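Local coordinates for protein homocysteine S-methyltransferase (Escherichia coli, PDB 5DMM) that transfers a methyl group from S-methylmethionine, or less efficiently from S-adenosylmethionine, to homocysteine, yielding methionine with the help of zinc, at residues N5-R8 with A9-K13; D20-M23 with A24-L27; D205-P208 with L209-V213; N228-L232 with E233-A237; A301-A304 with A305-A308. All blocks are in the same frame, centred on the assembly; numbering follows the deposited sequence.

How the contacts relate
All five contacts are local, lying at the start of a TIM-barrel helix or, in contact 5, along one. Contacts 1, 3, 4 and 5 mix buried leucine, isoleucine or valine with exposed polar residues, whereas most residues of contact 2 are partly exposed. Contacts 2, 3 and 4 open on loops after strands 17-18, 202-203 and 222-228, and contact 4 holds a zinc-binding cysteine; contact 1 lies before the first strand. Contacts 2 and 5 touch, I303 CD1 lying 3.7 Å from D20 O. In contacts 3 and 4 a threonine hydroxyl and its own N-H share one acceptor oxygen, from an aspartate and a backbone carbonyl respectively; contact 2 sets a thioether against leucine, and contact 5 is regular helix.

Contact 1: N5-R8 with A9-K13; sequences NPLR and ALLDK
R8 O accepts the backbone N of D12 at 2.8 Å, with an N-H...O angle of 135°, the shortest polar bond joining N5-R8 to A9-K13. One residue earlier the same kind of bond is straighter: L11 N reaches L7 O at 2.9 Å. Between them these two carbonyls fix the single turn of helix 8-11.

With chi1 at -74°, the D12 carboxylate folds back against R8 O, OD1 lying 3.2 Å from it; both are acceptors, so no hydrogen bond joins them. R8 sends its guanidinium to the same side, and NH2 stays 4.6 Å from D12 OD2. That oxygen lies well off the guanidinium plane, so the pair can offer each other a general electrostatic attraction but no directed N-H bond. On the apolar side L11 CD1 meets L7 CB at 4.2 Å.

Ahead of the turn, N5 OD1 receives L7 N from above its carbonyl plane, making an Asx turn that leads the chain into the helix. A water donates to N5 O and accepts from A9 N, bridging the residues before the helix to its first turn.

The apolar face looks into the end of the barrel where its strands begin: L7 touches L17, L117 and V223, L10 covers L17 and L117, and L11 O is bonded to R290 at the start of strand 289-292.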
loop_
_atom_site.group_PDB
_atom_site.type_symbol
_atom_site.label_atom_id
_atom_site.label_comp_id
_atom_site.label_asym_id
_atom_site.label_seq_id
_atom_site.Cartn_x
_atom_site.Cartn_y
_atom_site.Cartn_z
ATOM N N ASN A 5 -4.702 -12.905 11.840
ATOM C CA ASN A 5 -4.695 -12.492 10.439
ATOM C C ASN A 5 -5.932 -11.668 10.077
ATOM O O ASN A 5 -7.036 -12.202 9.990
ATOM C CB ASN A 5 -4.599 -13.714 9.521
ATOM C CG ASN A 5 -4.382 -13.338 8.055
ATOM O OD1 ASN A 5 -4.490 -12.177 7.672
ATOM N ND2 ASN A 5 -4.076 -14.337 7.229
ATOM N N PRO A 6 -5.737 -10.360 9.842
ATOM C CA PRO A 6 -6.832 -9.454 9.481
ATOM C C PRO A 6 -7.523 -9.842 8.169
ATOM O O PRO A 6 -8.649 -9.413 7.924
ATOM C CB PRO A 6 -6.132 -8.086 9.341
ATOM C CG PRO A 6 -4.817 -8.237 10.051
ATOM C CD PRO A 6 -4.433 -9.673 9.885
ATOM N N LEU A 7 -6.858 -10.634 7.334
ATOM C CA LEU A 7 -7.423 -10.986 6.032
ATOM C C LEU A 7 -8.334 -12.206 6.056
ATOM O O LEU A 7 -9.189 -12.342 5.184
ATOM C CB LEU A 7 -6.317 -11.255 5.006
ATOM C CG LEU A 7 -5.359 -10.146 4.585
ATOM C CD1 LEU A 7 -4.451 -10.674 3.476
ATOM C CD2 LEU A 7 -6.130 -8.901 4.130
ATOM N N ARG A 8 -8.147 -13.094 7.029
ATOM C CA ARG A 8 -8.781 -14.414 6.953
ATOM C C ARG A 8 -10.305 -14.336 6.985
ATOM O O ARG A 8 -10.969 -15.018 6.214
ATOM C CB ARG A 8 -8.273 -15.336 8.070
ATOM C CG ARG A 8 -8.577 -14.882 9.487
ATOM C CD ARG A 8 -9.008 -16.053 10.365
ATOM N NE ARG A 8 -7.983 -17.090 10.451
ATOM C CZ ARG A 8 -8.204 -18.324 10.888
ATOM N NH1 ARG A 8 -7.211 -19.200 10.935
ATOM N NH2 ARG A 8 -9.419 -18.687 11.275
ATOM N N ALA A 9 -10.853 -13.487 7.848
ATOM C CA ALA A 9 -12.299 -13.331 7.953
ATOM C C ALA A 9 -12.912 -12.940 6.613
ATOM O O ALA A 9 -13.917 -13.516 6.186
ATOM C CB ALA A 9 -12.647 -12.298 9.011
ATOM N N LEU A 10 -12.301 -11.964 5.948
ATOM C CA LEU A 10 -12.788 -11.519 4.651
ATOM C C LEU A 10 -12.556 -12.578 3.572
ATOM O O LEU A 10 -13.429 -12.819 2.738
ATOM C CB LEU A 10 -12.123 -10.199 4.245
ATOM C CG LEU A 10 -12.671 -8.926 4.901
ATOM C CD1 LEU A 10 -11.813 -7.735 4.521
ATOM C CD2 LEU A 10 -14.111 -8.676 4.493
ATOM N N LEU A 11 -11.388 -13.208 3.588
ATOM C CA LEU A 11 -11.048 -14.153 2.519
ATOM C C LEU A 11 -11.726 -15.509 2.718
ATOM O O LEU A 11 -11.757 -16.324 1.798
ATOM C CB LEU A 11 -9.532 -14.324 2.404
ATOM C CG LEU A 11 -8.742 -13.109 1.883
ATOM C CD1 LEU A 11 -7.295 -13.489 1.594
ATOM C CD2 LEU A 11 -9.381 -12.464 0.658
ATOM N N ASP A 12 -12.274 -15.749 3.906
ATOM C CA ASP A 12 -13.084 -16.943 4.131
ATOM C C ASP A 12 -14.480 -16.782 3.528
ATOM O O ASP A 12 -15.200 -17.763 3.366
ATOM C CB ASP A 12 -13.214 -17.259 5.627
ATOM C CG ASP A 12 -11.938 -17.832 6.227
ATOM O OD1 ASP A 12 -10.974 -18.087 5.474
ATOM O OD2 ASP A 12 -11.900 -18.036 7.461
ATOM N N LYS A 13 -14.861 -15.552 3.193
ATOM C CA LYS A 13 -16.244 -15.258 2.823
ATOM C C LYS A 13 -16.437 -14.839 1.364
ATOM O O LYS A 13 -17.553 -14.859 0.843
ATOM C CB LYS A 13 -16.789 -14.161 3.737
ATOM C CG LYS A 13 -18.137 -14.478 4.347
ATOM C CD LYS A 13 -18.401 -13.595 5.548
ATOM C CE LYS A 13 -18.353 -12.128 5.167
ATOM N NZ LYS A 13 -18.651 -11.253 6.339
HETATM O O HOH W 1 -9.632 -12.038 10.188
#

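Contact 2: D20-M23 with A24-L27; sequences DGAM and ATEL
M23 turns CG away from its own backbone N (chi1 169°) and then bends twice, at chi2 and chi3, while L27 places its CG beside its N (chi1 -70°); the two chains thereby cross obliquely, one helical turn apart. They stand at the exit of strand 17-18, the first strand of the TIM barrel, where the loop D20-M23 runs into helix 24-29. The turn lies beside the active site: the A22 side chain is about 6 Å from those of C295, seen binding zinc, and C296, predicted to do so, and the M23 side chain is about 7 Å from the bound homocysteine.

The touching is done by the middle of the methionine. M23 CG meets L27 CD1 at 3.6 Å, and the sulfur SD rests against the leucine branch point, 3.8 Å from L27 CG. Alongside this pair the backbone supplies the polar link: L27 N donates to M23 O at 3.1 Å, nearly straight at 158° and approaching close to the carbonyl direction. The leucine therefore covers both the carbonyl and the thioether of the same residue, with its CG 3.5 Å from M23 O.

W39 touches M23 and L27 alike, and M23 also leans on V54 of helix 48-61. With an alanine in place of L27, the methyl and branch carbon that M23 CG and SD rest on are gone, which would probably open a gap beside W39 and leave the thioether less firmly placed.

The polar groups here have partners in other parts of the chain, A22 O in Y58 OH and A22 N in T298 OG1. T25 OG1, bonded to T298 O, also sits 4.0 Å from A22 CB.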
loop_
_atom_site.group_PDB
_atom_site.type_symbol
_atom_site.label_atom_id
_atom_site.label_comp_id
_atom_site.label_asym_id
_atom_site.label_seq_id
_atom_site.Cartn_x
_atom_site.Cartn_y
_atom_site.Cartn_z
ATOM N N ASP A 20 -8.348 0.344 -2.212
ATOM C CA ASP A 20 -8.778 1.656 -2.656
ATOM C C ASP A 20 -7.957 2.054 -3.867
ATOM O O ASP A 20 -7.314 1.213 -4.491
ATOM C CB ASP A 20 -8.642 2.694 -1.529
ATOM C CG ASP A 20 -7.213 2.855 -1.043
ATOM O OD1 ASP A 20 -6.313 2.102 -1.480
ATOM O OD2 ASP A 20 -6.992 3.751 -0.200
ATOM N N GLY A 21 -7.968 3.341 -4.185
ATOM C CA GLY A 21 -7.194 3.857 -5.299
ATOM C C GLY A 21 -6.401 5.075 -4.868
ATOM O O GLY A 21 -6.239 5.319 -3.670
ATOM N N ALA A 22 -5.948 5.866 -5.837
ATOM C CA ALA A 22 -5.078 7.001 -5.538
ATOM C C ALA A 22 -5.767 8.078 -4.689
ATOM O O ALA A 22 -6.951 8.378 -4.848
ATOM C CB ALA A 22 -4.548 7.612 -6.836
ATOM N N MET A 23 -4.983 8.667 -3.796
ATOM C CA MET A 23 -5.420 9.741 -2.917
ATOM C C MET A 23 -5.294 11.076 -3.650
ATOM O O MET A 23 -6.193 11.920 -3.590
ATOM C CB MET A 23 -4.574 9.704 -1.626
ATOM C CG MET A 23 -4.685 10.879 -0.669
ATOM S SD MET A 23 -6.339 11.094 0.002
ATOM C CE MET A 23 -6.573 9.636 1.026
ATOM N N ALA A 24 -4.189 11.235 -4.376
ATOM C CA ALA A 24 -3.822 12.513 -4.998
ATOM C C ALA A 24 -4.858 13.053 -5.983
ATOM O O ALA A 24 -5.173 14.246 -5.956
ATOM C CB ALA A 24 -2.479 12.373 -5.702
ATOM N N THR A 25 -5.364 12.181 -6.858
ATOM C CA THR A 25 -6.364 12.573 -7.854
ATOM C C THR A 25 -7.553 13.257 -7.199
ATOM O O THR A 25 -8.006 14.315 -7.636
ATOM C CB THR A 25 -6.885 11.358 -8.658
ATOM O OG1 THR A 25 -7.279 10.316 -7.753
ATOM C CG2 THR A 25 -5.815 10.824 -9.580
ATOM N N GLU A 26 -8.040 12.635 -6.135
ATOM C CA GLU A 26 -9.226 13.093 -5.439
ATOM C C GLU A 26 -8.978 14.383 -4.672
ATOM O O GLU A 26 -9.843 15.250 -4.625
ATOM C CB GLU A 26 -9.726 11.999 -4.496
ATOM C CG GLU A 26 -10.658 11.002 -5.177
ATOM C CD GLU A 26 -12.120 11.397 -5.039
ATOM O OE1 GLU A 26 -12.458 12.085 -4.047
ATOM O OE2 GLU A 26 -12.933 11.023 -5.910
ATOM N N LEU A 27 -7.801 14.510 -4.070
ATOM C CA LEU A 27 -7.479 15.743 -3.340
ATOM C C LEU A 27 -7.367 16.920 -4.295
ATOM O O LEU A 27 -7.866 18.019 -4.014
ATOM C CB LEU A 27 -6.182 15.578 -2.554
ATOM C CG LEU A 27 -6.246 14.632 -1.361
ATOM C CD1 LEU A 27 -4.871 14.522 -0.685
ATOM C CD2 LEU A 27 -7.284 15.122 -0.351
#

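Contact 3: D205-P208 with L209-V213; sequences DGTP and LRDVV
Hydrogen bonds start at P208, the N-cap residue of helix 209-217. Its O accepts D211 N at 3.0 Å, from above the carbonyl plane, and V212 N only weakly at 3.5 Å. Just ahead, D205 OD1 takes two donors from T207, N at 3.0 Å and OG1 at 2.8 Å, which come from the same face of the carboxylate plane.

The N-H bond makes an Asx turn, and it leads the chain from strand 202-203 into a helix on the outside of the TIM barrel. F173 N binds the other D205 oxygen, OD2.

Packing completes the contact. At chi1 -51° the T207 hydroxyl is committed to D205, and its methyl CG2 faces the helix, 3.9 Å from both D211 CB and V212 CG2. A valine in its place would probably deprive D205 OD1 of one of its two donors and leave the aspartate less firmly held. The P208 ring sits against charged groups: CB lies over one face of the R210 guanidinium, 3.9 Å from CZ, while CD comes 3.4 Å from D211 OD2. Deeper in, V212 packs on F195 and F173, and L209 on L197.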
loop_
_atom_site.group_PDB
_atom_site.type_symbol
_atom_site.label_atom_id
_atom_site.label_comp_id
_atom_site.label_asym_id
_atom_site.label_seq_id
_atom_site.Cartn_x
_atom_site.Cartn_y
_atom_site.Cartn_z
ATOM N N ASP A 205 15.299 -4.021 -9.215
ATOM C CA ASP A 205 16.758 -4.072 -9.037
ATOM C C ASP A 205 17.423 -5.295 -9.682
ATOM O O ASP A 205 18.633 -5.475 -9.557
ATOM C CB ASP A 205 17.128 -4.019 -7.552
ATOM C CG ASP A 205 16.827 -5.315 -6.801
ATOM O OD1 ASP A 205 16.256 -6.263 -7.379
ATOM O OD2 ASP A 205 17.155 -5.383 -5.599
ATOM N N GLY A 206 16.633 -6.138 -10.342
ATOM C CA GLY A 206 17.181 -7.276 -11.066
ATOM C C GLY A 206 16.952 -8.649 -10.442
ATOM O O GLY A 206 17.140 -9.672 -11.100
ATOM N N THR A 207 16.543 -8.681 -9.176
ATOM C CA THR A 207 16.361 -9.940 -8.454
ATOM C C THR A 207 15.251 -10.800 -9.061
ATOM O O THR A 207 14.145 -10.329 -9.273
ATOM C CB THR A 207 16.024 -9.681 -6.960
ATOM O OG1 THR A 207 16.987 -8.785 -6.396
ATOM C CG2 THR A 207 16.026 -10.988 -6.169
ATOM N N PRO A 208 15.546 -12.076 -9.333
ATOM C CA PRO A 208 14.482 -12.992 -9.760
ATOM C C PRO A 208 13.362 -13.064 -8.717
ATOM O O PRO A 208 13.645 -13.164 -7.528
ATOM C CB PRO A 208 15.211 -14.341 -9.884
ATOM C CG PRO A 208 16.647 -13.963 -10.131
ATOM C CD PRO A 208 16.862 -12.742 -9.284
ATOM N N LEU A 209 12.108 -13.017 -9.154
ATOM C CA LEU A 209 11.001 -13.058 -8.207
ATOM C C LEU A 209 10.965 -14.352 -7.393
ATOM O O LEU A 209 10.484 -14.344 -6.263
ATOM C CB LEU A 209 9.672 -12.847 -8.931
ATOM C CG LEU A 209 9.394 -11.395 -9.326
ATOM C CD1 LEU A 209 8.168 -11.312 -10.237
ATOM C CD2 LEU A 209 9.199 -10.552 -8.069
ATOM N N ARG A 210 11.474 -15.459 -7.947
ATOM C CA ARG A 210 11.528 -16.700 -7.185
ATOM C C ARG A 210 12.336 -16.498 -5.895
ATOM O O ARG A 210 12.003 -17.064 -4.855
ATOM C CB ARG A 210 12.116 -17.849 -8.038
ATOM C CG ARG A 210 13.614 -17.759 -8.301
ATOM C CD ARG A 210 14.124 -18.929 -9.168
ATOM N NE ARG A 210 14.181 -18.518 -10.568
ATOM C CZ ARG A 210 15.275 -18.063 -11.168
ATOM N NH1 ARG A 210 15.229 -17.690 -12.440
ATOM N NH2 ARG A 210 16.414 -17.991 -10.495
ATOM N N ASP A 211 13.375 -15.668 -5.955
ATOM C CA ASP A 211 14.206 -15.402 -4.785
ATOM C C ASP A 211 13.481 -14.528 -3.759
ATOM O O ASP A 211 13.673 -14.693 -2.547
ATOM C CB ASP A 211 15.525 -14.734 -5.193
ATOM C CG ASP A 211 16.395 -15.638 -6.049
ATOM O OD1 ASP A 211 16.243 -16.867 -5.937
ATOM O OD2 ASP A 211 17.227 -15.125 -6.824
ATOM N N VAL A 212 12.658 -13.602 -4.244
ATOM C CA VAL A 212 11.904 -12.720 -3.353
ATOM C C VAL A 212 10.849 -13.532 -2.620
ATOM O O VAL A 212 10.708 -13.433 -1.405
ATOM C CB VAL A 212 11.243 -11.563 -4.117
ATOM C CG1 VAL A 212 10.512 -10.631 -3.143
ATOM C CG2 VAL A 212 12.292 -10.783 -4.913
ATOM N N VAL A 213 10.122 -14.357 -3.369
ATOM C CA VAL A 213 9.076 -15.197 -2.803
ATOM C C VAL A 213 9.667 -16.185 -1.804
ATOM O O VAL A 213 9.123 -16.387 -0.720
ATOM C CB VAL A 213 8.311 -15.974 -3.911
ATOM C CG1 VAL A 213 7.375 -17.000 -3.297
ATOM C CG2 VAL A 213 7.551 -15.017 -4.814
#

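Contact 4: N228-L232 with E233-A237; sequences NCIAL and ENTTA. With ZN (zinc ion), chain B.
L232 O gathers three donors. T235 OG1 gives it a 2.9 Å bond in the carbonyl plane, T235 N adds a longer one at 3.3 Å from above that plane, and a water donates at 3.0 Å while accepting from T236 N. The threonine hydroxyl swings back to this carbonyl because chi1 of 56° sets it between the backbone N and C. W284 NE1 bonds to the same hydroxyl.

One residue earlier, A231 O takes N234 N at 2.9 Å, and a second water bridges A231 N and N234 ND2. These bonds turn the chain into helix 235-243.

Packing surrounds the turn. I230 CD1 lies 3.7 Å from N234 CB, its CG2 touches the T235 methyl, and A231 CB meets E233 OE1 and N234 ND2. L232 points the other way, toward P254 and W284.

At the opposite end of N228-L232, on the strand's exit from the TIM barrel, C229 SG binds zinc at 2.5 Å. C295 supplies the second sulfur seen on the zinc, and C296 is a predicted further ligand; homocysteine touches C229. With three donors, L232 O is a well-satisfied carbonyl at the helix start, and the loop that carries C229 to the zinc runs directly into it.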
loop_
_atom_site.group_PDB
_atom_site.type_symbol
_atom_site.label_atom_id
_atom_site.label_comp_id
_atom_site.label_asym_id
_atom_site.label_seq_id
_atom_site.Cartn_x
_atom_site.Cartn_y
_atom_site.Cartn_z
ATOM N N ASN A 228 2.313 -3.415 -7.580
ATOM C CA ASN A 228 1.561 -2.172 -7.687
ATOM C C ASN A 228 2.382 -1.115 -8.405
ATOM O O ASN A 228 3.592 -1.272 -8.574
ATOM C CB ASN A 228 1.130 -1.668 -6.300
ATOM C CG ASN A 228 2.303 -1.143 -5.472
ATOM O OD1 ASN A 228 3.137 -1.915 -4.992
ATOM N ND2 ASN A 228 2.352 0.181 -5.282
ATOM N N CYS A 229 1.716 -0.048 -8.826
ATOM C CA CYS A 229 2.369 1.055 -9.524
ATOM C C CYS A 229 3.059 0.557 -10.787
ATOM O O CYS A 229 4.171 0.953 -11.109
ATOM C CB CYS A 229 3.360 1.759 -8.596
ATOM S SG CYS A 229 3.713 3.469 -9.091
ATOM N N ILE A 230 2.368 -0.323 -11.500
ATOM C CA ILE A 230 2.875 -0.917 -12.732
ATOM C C ILE A 230 1.841 -0.674 -13.835
ATOM O O ILE A 230 0.665 -0.450 -13.541
ATOM C CB ILE A 230 3.146 -2.431 -12.540
ATOM C CG1 ILE A 230 3.731 -3.078 -13.799
ATOM C CG2 ILE A 230 1.865 -3.152 -12.123
ATOM C CD1 ILE A 230 3.955 -4.587 -13.648
ATOM N N ALA A 231 2.276 -0.692 -15.094
ATOM C CA ALA A 231 1.374 -0.471 -16.224
ATOM C C ALA A 231 0.338 -1.579 -16.339
ATOM O O ALA A 231 0.644 -2.745 -16.090
ATOM C CB ALA A 231 2.164 -0.362 -17.519
ATOM N N LEU A 232 -0.880 -1.215 -16.729
ATOM C CA LEU A 232 -1.952 -2.187 -16.890
ATOM C C LEU A 232 -1.536 -3.381 -17.740
ATOM O O LEU A 232 -1.791 -4.528 -17.373
ATOM C CB LEU A 232 -3.182 -1.537 -17.518
ATOM C CG LEU A 232 -4.329 -1.158 -16.584
ATOM C CD1 LEU A 232 -5.518 -0.671 -17.410
ATOM C CD2 LEU A 232 -4.730 -2.328 -15.689
ATOM N N GLU A 233 -0.874 -3.113 -18.861
ATOM C CA GLU A 233 -0.533 -4.168 -19.816
ATOM C C GLU A 233 0.526 -5.128 -19.286
ATOM O O GLU A 233 0.803 -6.143 -19.910
ATOM C CB GLU A 233 -0.050 -3.563 -21.140
ATOM C CG GLU A 233 1.223 -2.734 -21.034
ATOM C CD GLU A 233 0.954 -1.240 -20.992
ATOM O OE1 GLU A 233 -0.120 -0.831 -20.493
ATOM O OE2 GLU A 233 1.820 -0.472 -21.467
ATOM N N ASN A 234 1.120 -4.808 -18.141
ATOM C CA ASN A 234 2.202 -5.630 -17.606
ATOM C C ASN A 234 1.811 -6.442 -16.367
ATOM O O ASN A 234 2.624 -7.199 -15.823
ATOM C CB ASN A 234 3.413 -4.741 -17.294
ATOM C CG ASN A 234 4.021 -4.139 -18.546
ATOM O OD1 ASN A 234 3.961 -4.738 -19.616
ATOM N ND2 ASN A 234 4.612 -2.957 -18.419
ATOM N N THR A 235 0.558 -6.305 -15.943
ATOM C CA THR A 235 0.091 -6.935 -14.708
ATOM C C THR A 235 -0.114 -8.441 -14.800
ATOM O O THR A 235 0.358 -9.179 -13.950
ATOM C CB THR A 235 -1.233 -6.330 -14.236
ATOM O OG1 THR A 235 -2.209 -6.435 -15.280
ATOM C CG2 THR A 235 -1.038 -4.862 -13.863
ATOM N N THR A 236 -0.833 -8.896 -15.816
ATOM C CA THR A 236 -1.250 -10.292 -15.858
ATOM C C THR A 236 -0.063 -11.254 -15.943
ATOM O O THR A 236 -0.045 -12.273 -15.262
ATOM C CB THR A 236 -2.243 -10.532 -17.030
ATOM O OG1 THR A 236 -3.420 -9.747 -16.794
ATOM C CG2 THR A 236 -2.652 -12.002 -17.114
ATOM N N ALA A 237 0.940 -10.915 -16.747
ATOM C CA ALA A 237 2.122 -11.769 -16.893
ATOM C C ALA A 237 2.877 -11.922 -15.570
ATOM O O ALA A 237 3.343 -13.012 -15.223
ATOM C CB ALA A 237 3.049 -11.200 -17.960
HETATM ZN ZN ZN B . 1.554 3.843 -7.798
HETATM O O HOH W 2 5.141 -0.923 -15.883
HETATM O O HOH W 3 -1.623 -7.392 -18.308
#

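Contact 5: A301-A304 with A305-A308; sequences ADIA and ALKA
A301-A304 and A305-A308 form one unbroken alpha helix, joined by four successive bonds from each N to the O four residues back. A305 N reaches A301 O at 3.0 Å, L306 N reaches D302 O at 3.0 Å, K307 N reaches I303 O at 2.9 Å and A308 N reaches A304 O at 3.1 Å. The donors lie only 21° to 29° off the carbonyl planes, so the turn is regular.

Four alanines mark the exposed and partly exposed side of the turn, and the larger apolar groups mark the buried one. I303 and L306, three residues apart, bring their CD1 methyls within 4.1 Å, a light touch between the methyl ends of two buried side chains. L306 also lays its CG 3.5 Å from D302 O, shielding the D302 carbonyl, to which L306 N is already bonded. K307 begins close to the carbonyls of I303 and A304, then bends at chi2 and carries its amine away from the turn.

D302 lies near the start of helix 300-309: its OD2 accepts T299 N, and T299 OG1 is bonded to A301 N, two bonds that tie the first turn. At the other end S310 OG is hydrogen-bonded to L306 O and K307 O.

As the last helix of the TIM barrel, this one closes the ring: I303 packs on Y58 and A61 of helix 48-61, while L306 and K307 lie on L18 of strand 17-18.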
loop_
_atom_site.group_PDB
_atom_site.type_symbol
_atom_site.label_atom_id
_atom_site.label_comp_id
_atom_site.label_asym_id
_atom_site.label_seq_id
_atom_site.Cartn_x
_atom_site.Cartn_y
_atom_site.Cartn_z
ATOM N N ALA A 301 -13.867 5.857 -9.277
ATOM C CA ALA A 301 -14.575 5.316 -10.445
ATOM C C ALA A 301 -14.049 3.925 -10.791
ATOM O O ALA A 301 -14.819 3.041 -11.160
ATOM C CB ALA A 301 -14.446 6.241 -11.640
ATOM N N ASP A 302 -12.737 3.737 -10.668
ATOM C CA ASP A 302 -12.127 2.429 -10.927
ATOM C C ASP A 302 -12.573 1.386 -9.913
ATOM O O ASP A 302 -12.834 0.233 -10.276
ATOM C CB ASP A 302 -10.601 2.524 -10.919
ATOM C CG ASP A 302 -10.066 3.462 -11.980
ATOM O OD1 ASP A 302 -9.977 3.041 -13.157
ATOM O OD2 ASP A 302 -9.717 4.616 -11.641
ATOM N N ILE A 303 -12.640 1.786 -8.643
ATOM C CA ILE A 303 -13.077 0.891 -7.571
ATOM C C ILE A 303 -14.550 0.519 -7.765
ATOM O O ILE A 303 -14.945 -0.636 -7.591
ATOM C CB ILE A 303 -12.856 1.543 -6.180
ATOM C CG1 ILE A 303 -11.370 1.851 -6.000
ATOM C CG2 ILE A 303 -13.330 0.623 -5.073
ATOM C CD1 ILE A 303 -10.485 0.630 -6.268
ATOM N N ALA A 304 -15.359 1.504 -8.139
ATOM C CA ALA A 304 -16.773 1.265 -8.430
ATOM C C ALA A 304 -16.933 0.271 -9.581
ATOM O O ALA A 304 -17.762 -0.644 -9.528
ATOM C CB ALA A 304 -17.469 2.584 -8.755
ATOM N N ALA A 305 -16.117 0.426 -10.616
ATOM C CA ALA A 305 -16.149 -0.518 -11.730
ATOM C C ALA A 305 -15.747 -1.935 -11.296
ATOM O O ALA A 305 -16.332 -2.915 -11.748
ATOM C CB ALA A 305 -15.246 -0.041 -12.860
ATOM N N LEU A 306 -14.754 -2.044 -10.420
ATOM C CA LEU A 306 -14.310 -3.360 -9.951
ATOM C C LEU A 306 -15.403 -4.021 -9.142
ATOM O O LEU A 306 -15.645 -5.231 -9.260
ATOM C CB LEU A 306 -13.031 -3.243 -9.109
ATOM C CG LEU A 306 -11.722 -3.008 -9.873
ATOM C CD1 LEU A 306 -10.635 -2.544 -8.936
ATOM C CD2 LEU A 306 -11.288 -4.290 -10.567
ATOM N N LYS A 307 -16.074 -3.215 -8.333
ATOM C CA LYS A 307 -17.140 -3.681 -7.459
ATOM C C LYS A 307 -18.283 -4.273 -8.287
ATOM O O LYS A 307 -18.810 -5.343 -7.969
ATOM C CB LYS A 307 -17.628 -2.524 -6.582
ATOM C CG LYS A 307 -18.781 -2.842 -5.640
ATOM C CD LYS A 307 -18.361 -3.843 -4.583
ATOM C CE LYS A 307 -19.470 -4.094 -3.576
ATOM N NZ LYS A 307 -19.051 -5.109 -2.562
ATOM N N ALA A 308 -18.628 -3.583 -9.371
ATOM C CA ALA A 308 -19.704 -4.015 -10.253
ATOM C C ALA A 308 -19.352 -5.313 -10.970
ATOM O O ALA A 308 -20.225 -6.142 -11.209
ATOM C CB ALA A 308 -20.031 -2.928 -11.259
#